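Local coordinates for hypothetical UPF0334 kinase-like protein AQ_1292 (Aquifex aeolicus, PDB 1YE8) that hydrolyses nucleoside triphosphates such as ATP, GTP, CTP, TTP and UTP to the diphosphate and phosphate, and has no kinase activity, at residues 108-113 against 140-145; 121-126 against 146-151. All coordinates share one frame; numbering follows the deposited sequence.

Contact 1 (108-113 against 140-145)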
ATOM      1  N   ILE A 108      -1.133   1.435   3.653  1.00 10.80           N
ATOM      2  CA  ILE A 108      -0.604   2.119   4.816  1.00 11.15           C
ATOM      3  C   ILE A 108      -1.778   2.273   5.780  1.00 10.72           C
ATOM      4  O   ILE A 108      -2.393   3.346   5.893  1.00 10.79           O
ATOM      5  CB  ILE A 108       0.061   3.460   4.442  1.00 11.32           C
ATOM      6  CG1 ILE A 108       1.102   3.243   3.327  1.00 12.89           C
ATOM      7  CG2 ILE A 108       0.706   4.129   5.686  1.00 13.22           C
ATOM      8  CD1 ILE A 108       1.619   4.487   2.728  1.00 14.59           C
ATOM      9  N   GLY A 109      -2.090   1.188   6.486  1.00 11.06           N
ATOM     10  CA  GLY A 109      -3.263   1.114   7.339  1.00 11.07           C
ATOM     11  C   GLY A 109      -2.924   0.663   8.744  1.00 10.80           C
ATOM     12  O   GLY A 109      -1.767   0.363   9.053  1.00 10.94           O
ATOM     13  N   LYS A 110      -3.938   0.635   9.603  1.00 11.91           N
ATOM     14  CA  LYS A 110      -3.739   0.326  11.003  1.00 12.56           C
ATOM     15  C   LYS A 110      -3.013  -1.009  11.246  1.00 12.51           C
ATOM     16  O   LYS A 110      -2.125  -1.077  12.086  1.00 13.49           O
ATOM     17  CB  LYS A 110      -5.077   0.339  11.746  1.00 13.52           C
ATOM     18  CG  LYS A 110      -4.895   0.295  13.259  1.00 15.46           C
ATOM     19  CD  LYS A 110      -4.606   1.685  13.809  1.00 18.94           C
ATOM     20  CE  LYS A 110      -4.633   1.706  15.324  1.00 21.39           C
ATOM     21  NZ  LYS A 110      -3.636   0.751  15.892  1.00 22.93           N
HETATM   22  N   MSE A 111      -3.383  -2.055  10.511  1.00 12.52           N
HETATM   23  CA  MSE A 111      -2.758  -3.361  10.717  1.00 12.58           C
HETATM   24  C   MSE A 111      -1.282  -3.344  10.363  1.00 11.24           C
HETATM   25  O   MSE A 111      -0.452  -3.859  11.118  1.00 12.19           O
HETATM   26  CB  MSE A 111      -3.482  -4.434   9.931  1.00 13.11           C
HETATM   27  CG  MSE A 111      -4.916  -4.564  10.356  1.00 16.34           C
HETATM   28 SE   MSE A 111      -5.856  -5.886   9.343  1.00 22.33          SE
HETATM   29  CE  MSE A 111      -5.226  -5.482   7.567  1.00 23.93           C
ATOM     30  N   GLU A 112      -0.938  -2.671   9.276  1.00 10.02           N
ATOM     31  CA  GLU A 112       0.447  -2.612   8.826  1.00  9.97           C
ATOM     32  C   GLU A 112       1.300  -1.715   9.729  1.00 10.07           C
ATOM     33  O   GLU A 112       2.490  -1.975   9.942  1.00 10.89           O
ATOM     34  CB  GLU A 112       0.497  -2.112   7.376  1.00  9.66           C
ATOM     35  CG  GLU A 112      -0.195  -3.064   6.412  1.00 10.24           C
ATOM     36  CD  GLU A 112      -1.690  -2.831   6.223  1.00 12.28           C
ATOM     37  OE1 GLU A 112      -2.327  -1.975   6.883  1.00 11.44           O
ATOM     38  OE2 GLU A 112      -2.260  -3.520   5.344  1.00 16.35           O
ATOM     39  N   LEU A 113       0.682  -0.665  10.260  1.00 10.71           N
ATOM     40  CA  LEU A 113       1.398   0.370  11.007  1.00 11.41           C
ATOM     41  C   LEU A 113       1.828  -0.080  12.405  1.00 11.50           C
ATOM     42  O   LEU A 113       2.548   0.645  13.073  1.00 12.95           O
ATOM     43  CB  LEU A 113       0.593   1.684  11.035  1.00 11.72           C
ATOM     44  CG  LEU A 113       0.572   2.387   9.664  1.00 12.46           C
ATOM     45  CD1 LEU A 113      -0.482   3.478   9.649  1.00 13.15           C
ATOM     46  CD2 LEU A 113       1.915   2.978   9.288  1.00 12.79           C
ATOM     47  N   ARG A 140     -10.253   7.393   7.166  1.00 12.73           N
ATOM     48  CA  ARG A 140     -10.160   8.030   8.473  1.00 14.29           C
ATOM     49  C   ARG A 140      -8.711   8.058   8.948  1.00 14.10           C
ATOM     50  O   ARG A 140      -7.893   7.211   8.568  1.00 13.64           O
ATOM     51  CB  ARG A 140     -11.049   7.312   9.494  1.00 15.29           C
ATOM     52  CG  ARG A 140     -12.557   7.446   9.224  1.00 18.25           C
ATOM     53  CD  ARG A 140     -13.458   6.690  10.202  1.00 23.17           C
ATOM     54  NE  ARG A 140     -13.032   5.302  10.414  1.00 27.43           N
ATOM     55  CZ  ARG A 140     -12.371   4.857  11.486  1.00 29.27           C
ATOM     56  NH1 ARG A 140     -12.042   5.681  12.477  1.00 29.78           N
ATOM     57  NH2 ARG A 140     -12.028   3.578  11.562  1.00 30.08           N
ATOM     58  N   ASP A 141      -8.375   9.044   9.776  1.00 14.86           N
ATOM     59  CA  ASP A 141      -7.015   9.179  10.300  1.00 15.33           C
ATOM     60  C   ASP A 141      -6.801   8.263  11.501  1.00 16.17           C
ATOM     61  O   ASP A 141      -6.750   8.717  12.647  1.00 17.43           O
ATOM     62  CB  ASP A 141      -6.742  10.630  10.684  1.00 15.99           C
ATOM     63  CG  ASP A 141      -6.611  11.535   9.482  1.00 17.12           C
ATOM     64  OD1 ASP A 141      -6.271  11.058   8.370  1.00 15.92           O
ATOM     65  OD2 ASP A 141      -6.792  12.773   9.569  1.00 20.39           O
ATOM     66  N   VAL A 142      -6.647   6.972  11.218  1.00 15.92           N
ATOM     67  CA  VAL A 142      -6.605   5.939  12.247  1.00 16.47           C
ATOM     68  C   VAL A 142      -5.255   5.841  12.952  1.00 16.38           C
ATOM     69  O   VAL A 142      -5.130   5.116  13.937  1.00 17.59           O
ATOM     70  CB  VAL A 142      -6.988   4.570  11.665  1.00 16.77           C
ATOM     71  CG1 VAL A 142      -8.430   4.587  11.141  1.00 17.86           C
ATOM     72  CG2 VAL A 142      -5.984   4.138  10.579  1.00 17.77           C
ATOM     73  N   HIS A 143      -4.262   6.564  12.439  1.00 16.02           N
ATOM     74  CA  HIS A 143      -2.899   6.566  12.966  1.00 15.69           C
ATOM     75  C   HIS A 143      -2.246   7.867  12.502  1.00 15.79           C
ATOM     76  O   HIS A 143      -2.566   8.337  11.410  1.00 15.02           O
ATOM     77  CB  HIS A 143      -2.128   5.365  12.406  1.00 15.69           C
ATOM     78  CG  HIS A 143      -0.753   5.206  12.969  1.00 16.28           C
ATOM     79  ND1 HIS A 143       0.321   5.956  12.542  1.00 15.41           N
ATOM     80  CD2 HIS A 143      -0.271   4.356  13.906  1.00 16.92           C
ATOM     81  CE1 HIS A 143       1.401   5.593  13.214  1.00 16.01           C
ATOM     82  NE2 HIS A 143       1.068   4.616  14.040  1.00 17.27           N
ATOM     83  N   PRO A 144      -1.362   8.487  13.286  1.00 15.98           N
ATOM     84  CA  PRO A 144      -0.736   9.732  12.814  1.00 15.73           C
ATOM     85  C   PRO A 144      -0.005   9.643  11.465  1.00 15.03           C
ATOM     86  O   PRO A 144       0.027  10.642  10.745  1.00 15.46           O
ATOM     87  CB  PRO A 144       0.221  10.098  13.952  1.00 16.39           C
ATOM     88  CG  PRO A 144      -0.419   9.502  15.119  1.00 17.22           C
ATOM     89  CD  PRO A 144      -0.931   8.155  14.664  1.00 16.69           C
ATOM     90  N   LEU A 145       0.569   8.490  11.109  1.00 14.26           N
ATOM     91  CA  LEU A 145       1.224   8.395   9.799  1.00 13.27           C
ATOM     92  C   LEU A 145       0.206   8.440   8.641  1.00 12.79           C
ATOM     93  O   LEU A 145       0.524   8.947   7.584  1.00 13.06           O
ATOM     94  CB  LEU A 145       2.159   7.166   9.712  1.00 13.66           C
ATOM     95  CG  LEU A 145       3.018   6.973   8.449  1.00 14.20           C
ATOM     96  CD1 LEU A 145       3.723   8.240   7.959  1.00 15.47           C
ATOM     97  CD2 LEU A 145       4.039   5.866   8.701  1.00 14.98           C
TER
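Leu-113 meets two residues at once: its CB and CD1 touch His-143, and its CD2 touches Leu-145. CB lies over one face of the imidazole, 4.2 Å from the ring centroid of His-143 and 15° off the ring normal, a CH-pi contact shifted toward the rim. CD1 of Leu-113 rests 3.7 Å from CB of His-143, while CD2 touches CD2 of Leu-145 at 3.6 Å, the two leucines crossing at about a right angle. With its CG anti to the backbone N (chi1 -175°), the His-143 side chain lies where ND1 can accept a hydrogen bond from the backbone N of Leu-145, 2.9 Å long and nearly straight at 166°. The donor lies close to the ring plane, so the bond caps the helix start and fixes the turn of the imidazole; CD of Pro-144 packs against the face opposite Leu-113. An N-cap side chain can thus serve a helix and a tertiary contact together. Beside this, Lys-110 bends at chi2 and chi4 and passes CD 3.5 Å from O of Val-142. Ile-108 and Gly-109 end the 102-109 segment predicted to bind ATP, so the contact packs the loop leaving that probable site against the N-cap of helix 144-150. This loop connects strand 102-105 to helix 116-126, and Ile-108 is tied by backbone hydrogen bonding to Thr-136. Val-146 of helix 144-150 also touches Leu-113, while His-143 reaches Arg-119 of helix 116-126.

Contact 2 (121-126 against 146-151)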
ATOM      1  N   LEU A 121      10.328   2.992   7.197  1.00 11.63           N
ATOM      2  CA  LEU A 121      10.600   2.869   5.778  1.00 11.62           C
ATOM      3  C   LEU A 121       9.560   3.634   4.928  1.00 11.43           C
ATOM      4  O   LEU A 121       9.916   4.301   3.950  1.00 11.91           O
ATOM      5  CB  LEU A 121      10.675   1.386   5.395  1.00 12.74           C
ATOM      6  CG  LEU A 121      11.051   1.052   3.959  1.00 13.29           C
ATOM      7  CD1 LEU A 121      12.325   1.719   3.504  1.00 14.60           C
ATOM      8  CD2 LEU A 121      11.200  -0.454   3.865  1.00 13.92           C
ATOM      9  N   VAL A 122       8.287   3.564   5.317  1.00 11.25           N
ATOM     10  CA  VAL A 122       7.259   4.374   4.658  1.00 12.17           C
ATOM     11  C   VAL A 122       7.573   5.870   4.730  1.00 12.26           C
ATOM     12  O   VAL A 122       7.464   6.559   3.719  1.00 12.71           O
ATOM     13  CB  VAL A 122       5.853   4.067   5.213  1.00 12.17           C
ATOM     14  CG1 VAL A 122       4.821   5.163   4.860  1.00 13.50           C
ATOM     15  CG2 VAL A 122       5.404   2.707   4.716  1.00 12.68           C
ATOM     16  N   ARG A 123       7.967   6.361   5.904  1.00 13.25           N
ATOM     17  CA  ARG A 123       8.323   7.780   6.033  1.00 13.93           C
ATOM     18  C   ARG A 123       9.484   8.155   5.112  1.00 14.14           C
ATOM     19  O   ARG A 123       9.452   9.195   4.452  1.00 15.20           O
ATOM     20  CB  ARG A 123       8.644   8.147   7.477  1.00 14.86           C
ATOM     21  CG  ARG A 123       7.440   8.404   8.325  1.00 14.99           C
ATOM     22  CD  ARG A 123       7.696   9.403   9.435  1.00 15.99           C
ATOM     23  NE  ARG A 123       6.490   9.517  10.220  1.00 15.98           N
ATOM     24  CZ  ARG A 123       6.184   8.722  11.218  1.00 18.17           C
ATOM     25  NH1 ARG A 123       7.006   7.737  11.580  1.00 19.29           N
ATOM     26  NH2 ARG A 123       5.041   8.908  11.859  1.00 21.18           N
ATOM     27  N   GLN A 124      10.499   7.298   5.046  1.00 13.90           N
ATOM     28  CA  GLN A 124      11.644   7.555   4.188  1.00 14.54           C
ATOM     29  C   GLN A 124      11.198   7.630   2.734  1.00 13.60           C
ATOM     30  O   GLN A 124      11.554   8.555   2.015  1.00 14.97           O
ATOM     31  CB  GLN A 124      12.711   6.477   4.383  1.00 15.86           C
ATOM     32  CG  GLN A 124      14.072   6.873   3.830  1.00 19.53           C
ATOM     33  CD  GLN A 124      15.182   5.902   4.177  1.00 23.49           C
ATOM     34  OE1 GLN A 124      16.358   6.195   3.924  1.00 26.78           O
ATOM     35  NE2 GLN A 124      14.828   4.749   4.744  1.00 24.36           N
ATOM     36  N   ILE A 125      10.398   6.658   2.295  1.00 12.83           N
ATOM     37  CA  ILE A 125       9.971   6.601   0.905  1.00 12.21           C
ATOM     38  C   ILE A 125       9.042   7.756   0.521  1.00 11.48           C
ATOM     39  O   ILE A 125       9.242   8.429  -0.499  1.00 11.66           O
ATOM     40  CB  ILE A 125       9.272   5.232   0.618  1.00 12.04           C
ATOM     41  CG1 ILE A 125      10.297   4.078   0.634  1.00 12.12           C
ATOM     42  CG2 ILE A 125       8.469   5.296  -0.674  1.00 12.65           C
ATOM     43  CD1 ILE A 125       9.654   2.690   0.734  1.00 11.98           C
HETATM   44  N   MSE A 126       8.041   8.011   1.353  1.00 11.51           N
HETATM   45  CA  MSE A 126       7.010   8.977   1.006  1.00 11.76           C
HETATM   46  C   MSE A 126       7.520  10.416   0.944  1.00 12.48           C
HETATM   47  O   MSE A 126       6.998  11.218   0.178  1.00 12.79           O
HETATM   48  CB  MSE A 126       5.826   8.842   1.957  1.00 12.15           C
HETATM   49  CG  MSE A 126       5.176   7.421   1.893  1.00 14.05           C
HETATM   50 SE   MSE A 126       4.592   6.821   0.111  1.00 21.75          SE
HETATM   51  CE  MSE A 126       3.481   8.168  -0.003  1.00 16.48           C
ATOM     52  N   VAL A 146      -1.007   7.940   8.865  1.00 12.56           N
ATOM     53  CA  VAL A 146      -2.065   8.064   7.866  1.00 12.48           C
ATOM     54  C   VAL A 146      -2.368   9.548   7.617  1.00 13.21           C
ATOM     55  O   VAL A 146      -2.462   9.973   6.458  1.00 13.13           O
ATOM     56  CB  VAL A 146      -3.345   7.284   8.276  1.00 10.72           C
ATOM     57  CG1 VAL A 146      -4.507   7.621   7.366  1.00 12.12           C
ATOM     58  CG2 VAL A 146      -3.088   5.761   8.265  1.00 11.42           C
ATOM     59  N   LYS A 147      -2.491  10.336   8.692  1.00 14.52           N
ATOM     60  CA  LYS A 147      -2.740  11.779   8.562  1.00 16.06           C
ATOM     61  C   LYS A 147      -1.603  12.469   7.812  1.00 15.69           C
ATOM     62  O   LYS A 147      -1.829  13.291   6.921  1.00 16.53           O
ATOM     63  CB  LYS A 147      -2.918  12.418   9.933  1.00 17.47           C
ATOM     64  CG  LYS A 147      -3.585  13.798   9.902  1.00 20.62           C
ATOM     65  CD  LYS A 147      -3.632  14.430  11.295  1.00 24.74           C
ATOM     66  CE  LYS A 147      -4.981  14.234  11.964  1.00 27.71           C
ATOM     67  NZ  LYS A 147      -5.089  14.954  13.272  1.00 30.09           N
ATOM     68  N   GLU A 148      -0.374  12.095   8.167  1.00 14.79           N
ATOM     69  CA  GLU A 148       0.829  12.629   7.552  1.00 15.34           C
ATOM     70  C   GLU A 148       0.835  12.396   6.038  1.00 14.92           C
ATOM     71  O   GLU A 148       1.181  13.283   5.256  1.00 16.67           O
ATOM     72  CB  GLU A 148       2.039  11.965   8.216  1.00 15.65           C
ATOM     73  CG  GLU A 148       3.389  12.411   7.699  1.00 16.98           C
ATOM     74  CD  GLU A 148       4.541  11.754   8.433  1.00 17.79           C
ATOM     75  OE1 GLU A 148       4.461  11.615   9.673  1.00 21.31           O
ATOM     76  OE2 GLU A 148       5.537  11.400   7.767  1.00 17.94           O
ATOM     77  N   ILE A 149       0.474  11.180   5.625  1.00 14.08           N
ATOM     78  CA  ILE A 149       0.438  10.828   4.215  1.00 13.46           C
ATOM     79  C   ILE A 149      -0.739  11.506   3.491  1.00 12.86           C
ATOM     80  O   ILE A 149      -0.594  11.972   2.358  1.00 12.87           O
ATOM     81  CB  ILE A 149       0.445   9.266   4.015  1.00 13.29           C
ATOM     82  CG1 ILE A 149       1.746   8.644   4.572  1.00 14.87           C
ATOM     83  CG2 ILE A 149       0.204   8.908   2.555  1.00 13.00           C
ATOM     84  CD1 ILE A 149       3.035   9.421   4.311  1.00 18.42           C
ATOM     85  N   ARG A 150      -1.889  11.605   4.158  1.00 13.30           N
ATOM     86  CA  ARG A 150      -3.033  12.280   3.556  1.00 13.73           C
ATOM     87  C   ARG A 150      -2.686  13.722   3.175  1.00 14.24           C
ATOM     88  O   ARG A 150      -3.126  14.208   2.134  1.00 15.20           O
ATOM     89  CB  ARG A 150      -4.233  12.245   4.496  1.00 13.57           C
ATOM     90  CG  ARG A 150      -5.534  12.673   3.818  1.00 14.39           C
ATOM     91  CD  ARG A 150      -6.732  12.791   4.757  1.00 13.61           C
ATOM     92  NE  ARG A 150      -6.832  11.628   5.637  1.00 12.17           N
ATOM     93  CZ  ARG A 150      -7.183  10.402   5.248  1.00 11.88           C
ATOM     94  NH1 ARG A 150      -7.572  10.152   3.999  1.00 11.63           N
ATOM     95  NH2 ARG A 150      -7.178   9.431   6.144  1.00 12.67           N
ATOM     96  N   ARG A 151      -1.873  14.375   4.002  1.00 15.42           N
ATOM     97  CA  ARG A 151      -1.487  15.760   3.739  1.00 16.47           C
ATOM     98  C   ARG A 151      -0.119  15.922   3.054  1.00 16.52           C
ATOM     99  O   ARG A 151       0.415  17.023   2.992  1.00 17.15           O
ATOM    100  CB  ARG A 151      -1.632  16.619   5.005  1.00 18.08           C
ATOM    101  CG  ARG A 151      -0.598  16.417   6.087  1.00 21.11           C
ATOM    102  CD  ARG A 151      -0.945  17.138   7.396  1.00 25.18           C
ATOM    103  NE  ARG A 151      -2.392  17.339   7.567  1.00 28.27           N
ATOM    104  CZ  ARG A 151      -2.962  17.865   8.650  1.00 29.68           C
ATOM    105  NH1 ARG A 151      -2.220  18.248   9.685  1.00 29.53           N
ATOM    106  NH2 ARG A 151      -4.281  18.013   8.702  1.00 31.06           N
TER
HETATM  107  O   HOH W   1       3.164  10.983  11.782  1.00 34.93           O
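Arg-123 meets Glu-148 from CG to NE, with CZ and NH2 beyond, an instructive case of a salt bridge at the margin of an apolar helix contact. Its CB points neither at the other helix nor from it, but the chain runs extended from CG to NE and brings the tip closer. CG comes within 3.6 Å of OE2 of Glu-148, and CD lies 3.4 Å from the same oxygen. At NE the charged bond forms: Arg-123 NE donates to OE1 of Glu-148 over 3.0 Å, almost straight at 174°. The acceptor lies in the guanidinium plane and is approached on its syn side, 20° out of the carboxylate plane. CZ of Arg-123 follows, 3.7 Å from OE1 of Glu-148. Further out, NH2 of Arg-123 donates to a water 2.8 Å away, which donates in turn to OE1 of Glu-148, so arginine and water both grip OE1. The other oxygen, OE2, is hydrogen-bonded to NE2 of His-127, which helps hold the carboxylate in place. One residue along from Glu-148, buried Ile-149 sends CD1 to CB of Met-126, a selenomethionine, at 3.7 Å. Met-126 also packs on Val-133 of strand 132-136. Helix 116-126 links the neighbouring parallel strands 102-105 and 132-136, a beta-alpha-beta crossover, and helix 144-150 follows strand 132-136 on the way to edge strand 156-159. Side-by-side packing of such connecting helices is part of the layered alpha/beta architecture of P-loop NTPases, of which this protein is a variation on the RecA fold.

In the fold
From the N terminus, strand 2-6, the P-loop, helix 13-24, the antiparallel strands and helix 77-97 precede strand 102-105. The chain then enters the 108-113 loop, the first half of contact 1, and helix 116-126, which supplies the first half of contact 2. Strand 132-136 leads by 140-145 into helix 144-150. There contact 1 closes a loop with 26 residues between its segments, and contact 2 one with 19. The segments alternate along the chain, so the closures cross instead of nesting. Arg-150 returns to Asp-141 by a salt bridge. Together the contacts join the loop after strand 102-105 and helix 116-126 to the start and the body of helix 144-150.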